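Local coordinates for protein putative ADP-Ribosyltransferase Scabin (Streptomyces scabiei 87.22, PDB 5TLB) that probably transfers ADP-ribose from NAD+ to a target molecule, as a mono-ADP-ribosyltransferase of the ADP-ribosyl clan, at residues 118-123 with 159-164; 74-79 with 132-137. All coordinates share one frame; numbering follows the deposited sequence.

Contact 1 (118-123 with 159-164); sequences TTYDHD and VEVAFP. With NAI (1,4-dihydronicotinamide adenine dinucleotide), chain B.
Y120 lays one face of its ring over the CG2 methyl of V161. This is a CH-pi contact, with V161 CG2 3.7 Å from the centroid of the Y120 ring and displaced toward the rim. With chi1 at -69°, the Y120 ring stays beside its backbone N and reaches back over the partner strand; its OH is bonded to D144. The Y120 backbone N donates to V159 O at 3.0 Å. T118 grips V161 O twice. T118 N donates to V161 O at 2.9 Å and T118 OG1 at 2.7 Å, from opposite faces of the carbonyl plane. The OG1 bond depends on chi1 of 70°, which sets the hydroxyl between N and C of its own backbone. V161 N answers to T118 O at 2.8 Å. T118 and V161 are thus an antiparallel hydrogen-bonded pair, followed by the non-hydrogen-bonded pair T119 and E160. S117-T118-T119, ending strand 115-119, is consistent with the Ser-Thr-Ser-type motif of ADP-ribosyltransferases, and Q158-V159-E160, in the loop leading into 160-164, with the Q/E-x-E motif, which ends at E160. The extended E160 chain runs past T118 O toward the ribose on the nicotinamide side of NAI. E160 OE1 accepts from NAI O2D there, but the modelled distance is doubtfully short. E160 OE2 is held by S117. T119 OG1 accepts from D121 N at 2.9 Å, closing an ST turn, and is also bonded to Q158 O.

Contact 2 (74-79 with 132-137); sequences TLYRSD and GYNYYI. With NAI (1,4-dihydronicotinamide adenine dinucleotide), chain B.
R77 and Y135 face each other as an antiparallel hydrogen-bonded pair. Y135 N donates to R77 O at 2.8 Å, and R77 N to Y135 O at 3.0 Å. The base of the R77 chain packs on I137, with R77 CB 3.8 Å from I137 CD1. CG lies opposite the backbone N (chi1 174°) and the chain stays extended to NE, which carries the guanidinium away to the NAI pyrophosphate. There R77 NH2 donates to NAI O1N at 2.7 Å and R77 NH1 to NAI O2A at 2.8 Å. D79 OD2 takes both NE and NH1 of R77 close to the guanidinium plane, a side-on salt bridge that fixes the rotation of the group; R81 also pairs with D79 OD2. This is consistent with the conserved arginine on the first core strand of R-S-E ADP-ribosyltransferases. S78 holds the nicotinamide amide by its backbone, with S78 N donating to NAI O7N at 2.9 Å and S78 O accepting from NAI N7N. On the S78 and N134 side of the sheet, Y76 turns its edge to the face of Y136 in a T-shaped pair, planes at 77°. N134 ND2 and Y136 OH both bond E185. Strand 75-79 lies outermost in a four-stranded antiparallel sheet, with 133-137 between it and 172-179. Helix 83-89 packs on Y133 and Y135, and strand 115-119 meets L75, R77 and I137.

Contact 1 and contact 2 belong to two sheets that meet beside the bound NAI, and their centres are about 9 Å apart. The backbone joins them where T119 N lies 2.8 Å from Y76 O, a probable hydrogen bond. H122 makes a second junction: its NE2 is 2.9 Å from Y136 OH, and its CD2 is 3.4 Å from Y76 CE2. R77 of contact 2 also reaches S117 O, just before contact 1. Segment 74-79 takes the pyrophosphate and the nicotinamide amide, while E160 of segment 159-164 meets the nicotinamide ribose. T118 O lies 3.4 Å from NAI C4N, so contact 1 also borders the nicotinamide ring. This division is consistent with the NAD-binding cleft of ADP-ribosyltransferases.

Contact 1 (118-123 with 159-164)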
loop_
_atom_site.group_PDB
_atom_site.type_symbol
_atom_site.label_atom_id
_atom_site.label_comp_id
_atom_site.label_asym_id
_atom_site.label_seq_id
_atom_site.Cartn_x
_atom_site.Cartn_y
_atom_site.Cartn_z
ATOM N N THR A 118 -1.372 2.114 -1.505
ATOM C CA THR A 118 -1.645 2.172 -0.076
ATOM C C THR A 118 -1.705 3.643 0.294
ATOM O O THR A 118 -1.382 4.522 -0.517
ATOM C CB THR A 118 -0.563 1.466 0.755
ATOM O OG1 THR A 118 0.639 2.235 0.696
ATOM C CG2 THR A 118 -0.307 0.056 0.228
ATOM N N THR A 119 -2.103 3.915 1.528
ATOM C CA THR A 119 -2.239 5.283 2.004
ATOM C C THR A 119 -1.686 5.406 3.419
ATOM O O THR A 119 -1.746 4.470 4.219
ATOM C CB THR A 119 -3.706 5.729 1.962
ATOM O OG1 THR A 119 -3.820 7.067 2.463
ATOM C CG2 THR A 119 -4.598 4.803 2.781
ATOM N N TYR A 120 -1.163 6.593 3.717
ATOM C CA TYR A 120 -0.841 6.967 5.090
ATOM C C TYR A 120 -2.081 7.119 5.962
ATOM O O TYR A 120 -1.960 7.148 7.196
ATOM C CB TYR A 120 -0.104 8.299 5.109
ATOM C CG TYR A 120 1.296 8.290 4.540
ATOM C CD1 TYR A 120 2.344 7.717 5.243
ATOM C CD2 TYR A 120 1.573 8.903 3.323
ATOM C CE1 TYR A 120 3.646 7.733 4.745
ATOM C CE2 TYR A 120 2.874 8.931 2.812
ATOM C CZ TYR A 120 3.906 8.341 3.533
ATOM O OH TYR A 120 5.192 8.359 3.029
ATOM N N ASP A 121 -3.261 7.252 5.347
ATOM C CA ASP A 121 -4.478 7.683 6.028
ATOM C C ASP A 121 -5.315 6.475 6.445
ATOM O O ASP A 121 -5.920 5.792 5.604
ATOM C CB ASP A 121 -5.268 8.623 5.114
ATOM C CG ASP A 121 -6.508 9.214 5.776
ATOM O OD1 ASP A 121 -6.795 8.881 6.947
ATOM O OD2 ASP A 121 -7.215 10.011 5.096
ATOM N N HIS A 122 -5.375 6.241 7.755
ATOM C CA HIS A 122 -6.181 5.156 8.301
ATOM C C HIS A 122 -7.634 5.227 7.849
ATOM O O HIS A 122 -8.282 4.185 7.681
ATOM C CB HIS A 122 -6.109 5.191 9.829
ATOM C CG HIS A 122 -7.054 4.236 10.487
ATOM N ND1 HIS A 122 -8.359 4.564 10.781
ATOM C CD2 HIS A 122 -6.894 2.952 10.883
ATOM C CE1 HIS A 122 -8.960 3.527 11.331
ATOM N NE2 HIS A 122 -8.093 2.537 11.411
ATOM N N ASP A 123 -8.161 6.437 7.667
ATOM C CA ASP A 123 -9.572 6.671 7.421
ATOM C C ASP A 123 -9.933 6.794 5.947
ATOM O O ASP A 123 -11.098 7.063 5.638
ATOM C CB ASP A 123 -10.009 7.943 8.145
ATOM C CG ASP A 123 -9.886 7.833 9.638
ATOM O OD1 ASP A 123 -10.082 6.733 10.187
ATOM O OD2 ASP A 123 -9.582 8.864 10.255
ATOM N N VAL A 159 -2.979 10.834 -0.003
ATOM C CA VAL A 159 -1.678 10.640 0.637
ATOM C C VAL A 159 -1.185 9.217 0.404
ATOM O O VAL A 159 -0.981 8.432 1.343
ATOM C CB VAL A 159 -1.739 11.022 2.126
ATOM C CG1 VAL A 159 -1.923 12.535 2.237
ATOM C CG2 VAL A 159 -2.860 10.304 2.862
ATOM N N GLU A 160 -0.946 8.907 -0.865
ATOM C CA GLU A 160 -0.696 7.556 -1.330
ATOM C C GLU A 160 0.777 7.175 -1.240
ATOM O O GLU A 160 1.673 8.013 -1.381
ATOM C CB GLU A 160 -1.166 7.419 -2.777
ATOM C CG GLU A 160 -1.075 6.025 -3.309
ATOM C CD GLU A 160 -1.500 5.928 -4.751
ATOM O OE1 GLU A 160 -2.151 6.873 -5.247
ATOM O OE2 GLU A 160 -1.181 4.901 -5.387
ATOM N N VAL A 161 1.006 5.889 -0.989
ATOM C CA VAL A 161 2.305 5.249 -1.133
ATOM C C VAL A 161 2.099 4.083 -2.084
ATOM O O VAL A 161 1.298 3.183 -1.799
ATOM C CB VAL A 161 2.870 4.761 0.213
ATOM C CG1 VAL A 161 4.216 4.083 0.014
ATOM C CG2 VAL A 161 3.006 5.929 1.206
ATOM N N ALA A 162 2.785 4.122 -3.221
ATOM C CA ALA A 162 2.642 3.128 -4.281
ATOM C C ALA A 162 3.779 2.118 -4.191
ATOM O O ALA A 162 4.948 2.491 -4.302
ATOM C CB ALA A 162 2.649 3.797 -5.656
ATOM N N PHE A 163 3.440 0.842 -4.016
ATOM C CA PHE A 163 4.467 -0.181 -3.868
ATOM C C PHE A 163 4.748 -0.856 -5.200
ATOM O O PHE A 163 3.912 -1.650 -5.669
ATOM C CB PHE A 163 4.053 -1.210 -2.823
ATOM C CG PHE A 163 4.301 -0.736 -1.427
ATOM C CD1 PHE A 163 5.504 -1.029 -0.791
ATOM C CD2 PHE A 163 3.380 0.053 -0.777
ATOM C CE1 PHE A 163 5.766 -0.563 0.479
ATOM C CE2 PHE A 163 3.636 0.521 0.499
ATOM C CZ PHE A 163 4.838 0.208 1.124
ATOM N N PRO A 164 5.892 -0.592 -5.837
ATOM C CA PRO A 164 6.203 -1.262 -7.103
ATOM C C PRO A 164 6.522 -2.726 -6.855
ATOM O O PRO A 164 7.372 -3.057 -6.025
ATOM C CB PRO A 164 7.425 -0.493 -7.627
ATOM C CG PRO A 164 7.526 0.735 -6.781
ATOM C CD PRO A 164 6.968 0.335 -5.455
HETATM P PA NAI B . -6.586 -1.674 -7.668
HETATM O O1A NAI B . -6.862 -2.019 -9.105
HETATM O O2A NAI B . -5.308 -1.937 -6.933
HETATM O O5B NAI B . -7.704 -2.703 -6.819
HETATM C C5B NAI B . -8.973 -2.570 -7.358
HETATM C C4B NAI B . -9.696 -3.874 -7.069
HETATM O O4B NAI B . -9.177 -4.834 -7.971
HETATM C C3B NAI B . -9.332 -4.395 -5.625
HETATM O O3B NAI B . -10.270 -3.879 -4.714
HETATM C C2B NAI B . -9.490 -5.894 -5.821
HETATM O O2B NAI B . -10.841 -6.302 -5.828
HETATM C C1B NAI B . -8.965 -6.073 -7.298
HETATM N N9A NAI B . -7.516 -6.370 -7.391
HETATM C C8A NAI B . -6.398 -5.562 -7.083
HETATM N N7A NAI B . -5.226 -6.193 -7.342
HETATM C C5A NAI B . -5.607 -7.450 -7.860
HETATM C C6A NAI B . -4.851 -8.565 -8.321
HETATM N N6A NAI B . -3.493 -8.551 -8.324
HETATM N N1A NAI B . -5.486 -9.686 -8.776
HETATM C C2A NAI B . -6.852 -9.647 -8.756
HETATM N N3A NAI B . -7.696 -8.675 -8.356
HETATM C C4A NAI B . -7.019 -7.569 -7.902
HETATM O O3 NAI B . -7.148 -0.167 -7.631
HETATM P PN NAI B . -7.311 0.440 -6.134
HETATM O O1N NAI B . -6.195 0.222 -5.167
HETATM O O2N NAI B . -8.785 0.178 -5.930
HETATM O O5D NAI B . -7.398 2.139 -6.307
HETATM C C5D NAI B . -6.337 2.557 -7.074
HETATM C C4D NAI B . -6.559 4.024 -7.327
HETATM O O4D NAI B . -6.818 4.624 -6.041
HETATM C C3D NAI B . -5.265 4.623 -7.908
HETATM O O3D NAI B . -5.618 5.691 -8.741
HETATM C C2D NAI B . -4.516 5.081 -6.651
HETATM O O2D NAI B . -3.875 6.297 -6.846
HETATM C C1D NAI B . -5.684 5.326 -5.596
HETATM N N1N NAI B . -5.306 4.848 -4.222
HETATM C C2N NAI B . -5.826 3.658 -3.676
HETATM C C3N NAI B . -5.610 3.374 -2.335
HETATM C C7N NAI B . -6.354 2.294 -1.673
HETATM O O7N NAI B . -6.504 2.244 -0.423
HETATM N N7N NAI B . -6.886 1.274 -2.462
HETATM C C4N NAI B . -4.651 4.152 -1.503
HETATM C C5N NAI B . -4.303 5.446 -2.129
HETATM C C6N NAI B . -4.438 5.641 -3.451
#

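Contact 2 (74-79 with 132-137)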
loop_
_atom_site.group_PDB
_atom_site.type_symbol
_atom_site.label_atom_id
_atom_site.label_comp_id
_atom_site.label_asym_id
_atom_site.label_seq_id
_atom_site.Cartn_x
_atom_site.Cartn_y
_atom_site.Cartn_z
ATOM N N THR A 74 2.445 2.439 10.163
ATOM C CA THR A 74 1.408 1.625 9.534
ATOM C C THR A 74 0.804 2.350 8.328
ATOM O O THR A 74 0.516 3.552 8.380
ATOM C CB THR A 74 0.306 1.306 10.547
ATOM O OG1 THR A 74 0.885 0.696 11.711
ATOM C CG2 THR A 74 -0.755 0.372 9.941
ATOM N N LEU A 75 0.622 1.603 7.244
ATOM C CA LEU A 75 -0.081 2.064 6.051
ATOM C C LEU A 75 -1.348 1.233 5.899
ATOM O O LEU A 75 -1.548 0.222 6.587
ATOM C CB LEU A 75 0.790 1.939 4.790
ATOM C CG LEU A 75 2.157 2.610 4.816
ATOM C CD1 LEU A 75 2.977 2.237 3.580
ATOM C CD2 LEU A 75 2.021 4.124 4.954
ATOM N N TYR A 76 -2.208 1.662 4.980
ATOM C CA TYR A 76 -3.528 1.066 4.831
ATOM C C TYR A 76 -3.858 0.886 3.362
ATOM O O TYR A 76 -3.342 1.591 2.490
ATOM C CB TYR A 76 -4.597 1.930 5.517
ATOM C CG TYR A 76 -4.179 2.301 6.912
ATOM C CD1 TYR A 76 -3.392 3.415 7.133
ATOM C CD2 TYR A 76 -4.525 1.514 8.005
ATOM C CE1 TYR A 76 -2.969 3.755 8.402
ATOM C CE2 TYR A 76 -4.100 1.847 9.286
ATOM C CZ TYR A 76 -3.325 2.976 9.468
ATOM O OH TYR A 76 -2.878 3.346 10.712
ATOM N N ARG A 77 -4.739 -0.073 3.098
ATOM C CA ARG A 77 -5.214 -0.286 1.741
ATOM C C ARG A 77 -6.652 -0.780 1.773
ATOM O O ARG A 77 -6.964 -1.761 2.460
ATOM C CB ARG A 77 -4.333 -1.287 1.003
ATOM C CG ARG A 77 -4.895 -1.641 -0.374
ATOM C CD ARG A 77 -3.997 -2.541 -1.184
ATOM N NE ARG A 77 -4.759 -3.063 -2.311
ATOM C CZ ARG A 77 -5.007 -2.393 -3.431
ATOM N NH1 ARG A 77 -5.743 -2.958 -4.383
ATOM N NH2 ARG A 77 -4.526 -1.169 -3.610
ATOM N N SER A 78 -7.517 -0.096 1.025
ATOM C CA SER A 78 -8.868 -0.573 0.789
ATOM C C SER A 78 -8.840 -1.607 -0.321
ATOM O O SER A 78 -8.301 -1.354 -1.403
ATOM C CB SER A 78 -9.775 0.591 0.397
ATOM O OG SER A 78 -10.079 1.392 1.510
ATOM N N ASP A 79 -9.431 -2.764 -0.061
ATOM C CA ASP A 79 -9.440 -3.839 -1.033
ATOM C C ASP A 79 -10.701 -4.650 -0.785
ATOM O O ASP A 79 -11.052 -4.925 0.365
ATOM C CB ASP A 79 -8.164 -4.689 -0.916
ATOM C CG ASP A 79 -7.848 -5.458 -2.181
ATOM O OD1 ASP A 79 -8.675 -6.302 -2.582
ATOM O OD2 ASP A 79 -6.771 -5.228 -2.771
ATOM N N GLY A 132 -15.191 -2.866 1.276
ATOM C CA GLY A 132 -15.221 -4.106 2.033
ATOM C C GLY A 132 -14.234 -4.267 3.168
ATOM O O GLY A 132 -14.632 -4.660 4.267
ATOM N N TYR A 133 -12.955 -3.978 2.931
ATOM C CA TYR A 133 -11.922 -4.201 3.943
ATOM C C TYR A 133 -10.914 -3.064 3.966
ATOM O O TYR A 133 -10.560 -2.495 2.931
ATOM C CB TYR A 133 -11.169 -5.509 3.703
ATOM C CG TYR A 133 -12.056 -6.726 3.702
ATOM C CD1 TYR A 133 -12.389 -7.379 4.888
ATOM C CD2 TYR A 133 -12.578 -7.220 2.510
ATOM C CE1 TYR A 133 -13.219 -8.494 4.875
ATOM C CE2 TYR A 133 -13.392 -8.322 2.493
ATOM C CZ TYR A 133 -13.709 -8.961 3.675
ATOM O OH TYR A 133 -14.540 -10.065 3.629
ATOM N N ASN A 134 -10.419 -2.778 5.172
ATOM C CA ASN A 134 -9.322 -1.839 5.412
ATOM C C ASN A 134 -8.155 -2.693 5.896
ATOM O O ASN A 134 -8.173 -3.182 7.025
ATOM C CB ASN A 134 -9.727 -0.788 6.439
ATOM C CG ASN A 134 -8.784 0.390 6.482
ATOM O OD1 ASN A 134 -8.213 0.799 5.469
ATOM N ND2 ASN A 134 -8.627 0.961 7.669
ATOM N N TYR A 135 -7.175 -2.905 5.026
ATOM C CA TYR A 135 -5.989 -3.681 5.366
ATOM C C TYR A 135 -4.949 -2.794 6.019
ATOM O O TYR A 135 -4.816 -1.614 5.686
ATOM C CB TYR A 135 -5.400 -4.353 4.127
ATOM C CG TYR A 135 -6.205 -5.561 3.708
ATOM C CD1 TYR A 135 -5.892 -6.818 4.198
ATOM C CD2 TYR A 135 -7.298 -5.441 2.853
ATOM C CE1 TYR A 135 -6.620 -7.931 3.841
ATOM C CE2 TYR A 135 -8.045 -6.567 2.487
ATOM C CZ TYR A 135 -7.696 -7.804 2.989
ATOM O OH TYR A 135 -8.420 -8.925 2.646
ATOM N N TYR A 136 -4.214 -3.392 6.964
ATOM C CA TYR A 136 -3.166 -2.743 7.739
ATOM C C TYR A 136 -1.831 -3.337 7.306
ATOM O O TYR A 136 -1.681 -4.566 7.285
ATOM C CB TYR A 136 -3.359 -2.969 9.254
ATOM C CG TYR A 136 -4.557 -2.276 9.874
ATOM C CD1 TYR A 136 -5.826 -2.359 9.293
ATOM C CD2 TYR A 136 -4.418 -1.531 11.043
ATOM C CE1 TYR A 136 -6.905 -1.739 9.864
ATOM C CE2 TYR A 136 -5.500 -0.900 11.617
ATOM C CZ TYR A 136 -6.738 -1.006 11.019
ATOM O OH TYR A 136 -7.792 -0.369 11.585
ATOM N N ILE A 137 -0.868 -2.469 6.982
ATOM C CA ILE A 137 0.370 -2.843 6.310
ATOM C C ILE A 137 1.558 -2.264 7.074
ATOM O O ILE A 137 1.544 -1.092 7.474
ATOM C CB ILE A 137 0.361 -2.344 4.851
ATOM C CG1 ILE A 137 -0.735 -3.086 4.064
ATOM C CG2 ILE A 137 1.735 -2.522 4.181
ATOM C CD1 ILE A 137 -1.141 -2.410 2.775
HETATM P PA NAI B . -6.586 -1.674 -7.668
HETATM O O1A NAI B . -6.862 -2.019 -9.105
HETATM O O2A NAI B . -5.308 -1.937 -6.933
HETATM O O5B NAI B . -7.704 -2.703 -6.819
HETATM C C5B NAI B . -8.973 -2.570 -7.358
HETATM C C4B NAI B . -9.696 -3.874 -7.069
HETATM O O4B NAI B . -9.177 -4.834 -7.971
HETATM C C3B NAI B . -9.332 -4.395 -5.625
HETATM O O3B NAI B . -10.270 -3.879 -4.714
HETATM C C2B NAI B . -9.490 -5.894 -5.821
HETATM O O2B NAI B . -10.841 -6.302 -5.828
HETATM C C1B NAI B . -8.965 -6.073 -7.298
HETATM N N9A NAI B . -7.516 -6.370 -7.391
HETATM C C8A NAI B . -6.398 -5.562 -7.083
HETATM N N7A NAI B . -5.226 -6.193 -7.342
HETATM C C5A NAI B . -5.607 -7.450 -7.860
HETATM C C6A NAI B . -4.851 -8.565 -8.321
HETATM N N6A NAI B . -3.493 -8.551 -8.324
HETATM N N1A NAI B . -5.486 -9.686 -8.776
HETATM C C2A NAI B . -6.852 -9.647 -8.756
HETATM N N3A NAI B . -7.696 -8.675 -8.356
HETATM C C4A NAI B . -7.019 -7.569 -7.902
HETATM O O3 NAI B . -7.148 -0.167 -7.631
HETATM P PN NAI B . -7.311 0.440 -6.134
HETATM O O1N NAI B . -6.195 0.222 -5.167
HETATM O O2N NAI B . -8.785 0.178 -5.930
HETATM O O5D NAI B . -7.398 2.139 -6.307
HETATM C C5D NAI B . -6.337 2.557 -7.074
HETATM C C4D NAI B . -6.559 4.024 -7.327
HETATM O O4D NAI B . -6.818 4.624 -6.041
HETATM C C3D NAI B . -5.265 4.623 -7.908
HETATM O O3D NAI B . -5.618 5.691 -8.741
HETATM C C2D NAI B . -4.516 5.081 -6.651
HETATM O O2D NAI B . -3.875 6.297 -6.846
HETATM C C1D NAI B . -5.684 5.326 -5.596
HETATM N N1N NAI B . -5.306 4.848 -4.222
HETATM C C2N NAI B . -5.826 3.658 -3.676
HETATM C C3N NAI B . -5.610 3.374 -2.335
HETATM C C7N NAI B . -6.354 2.294 -1.673
HETATM O O7N NAI B . -6.504 2.244 -0.423
HETATM N N7N NAI B . -6.886 1.274 -2.462
HETATM C C4N NAI B . -4.651 4.152 -1.503
HETATM C C5N NAI B . -4.303 5.446 -2.129
HETATM C C6N NAI B . -4.438 5.641 -3.451
HETATM O O HOH W 1 -12.133 -0.219 2.341
#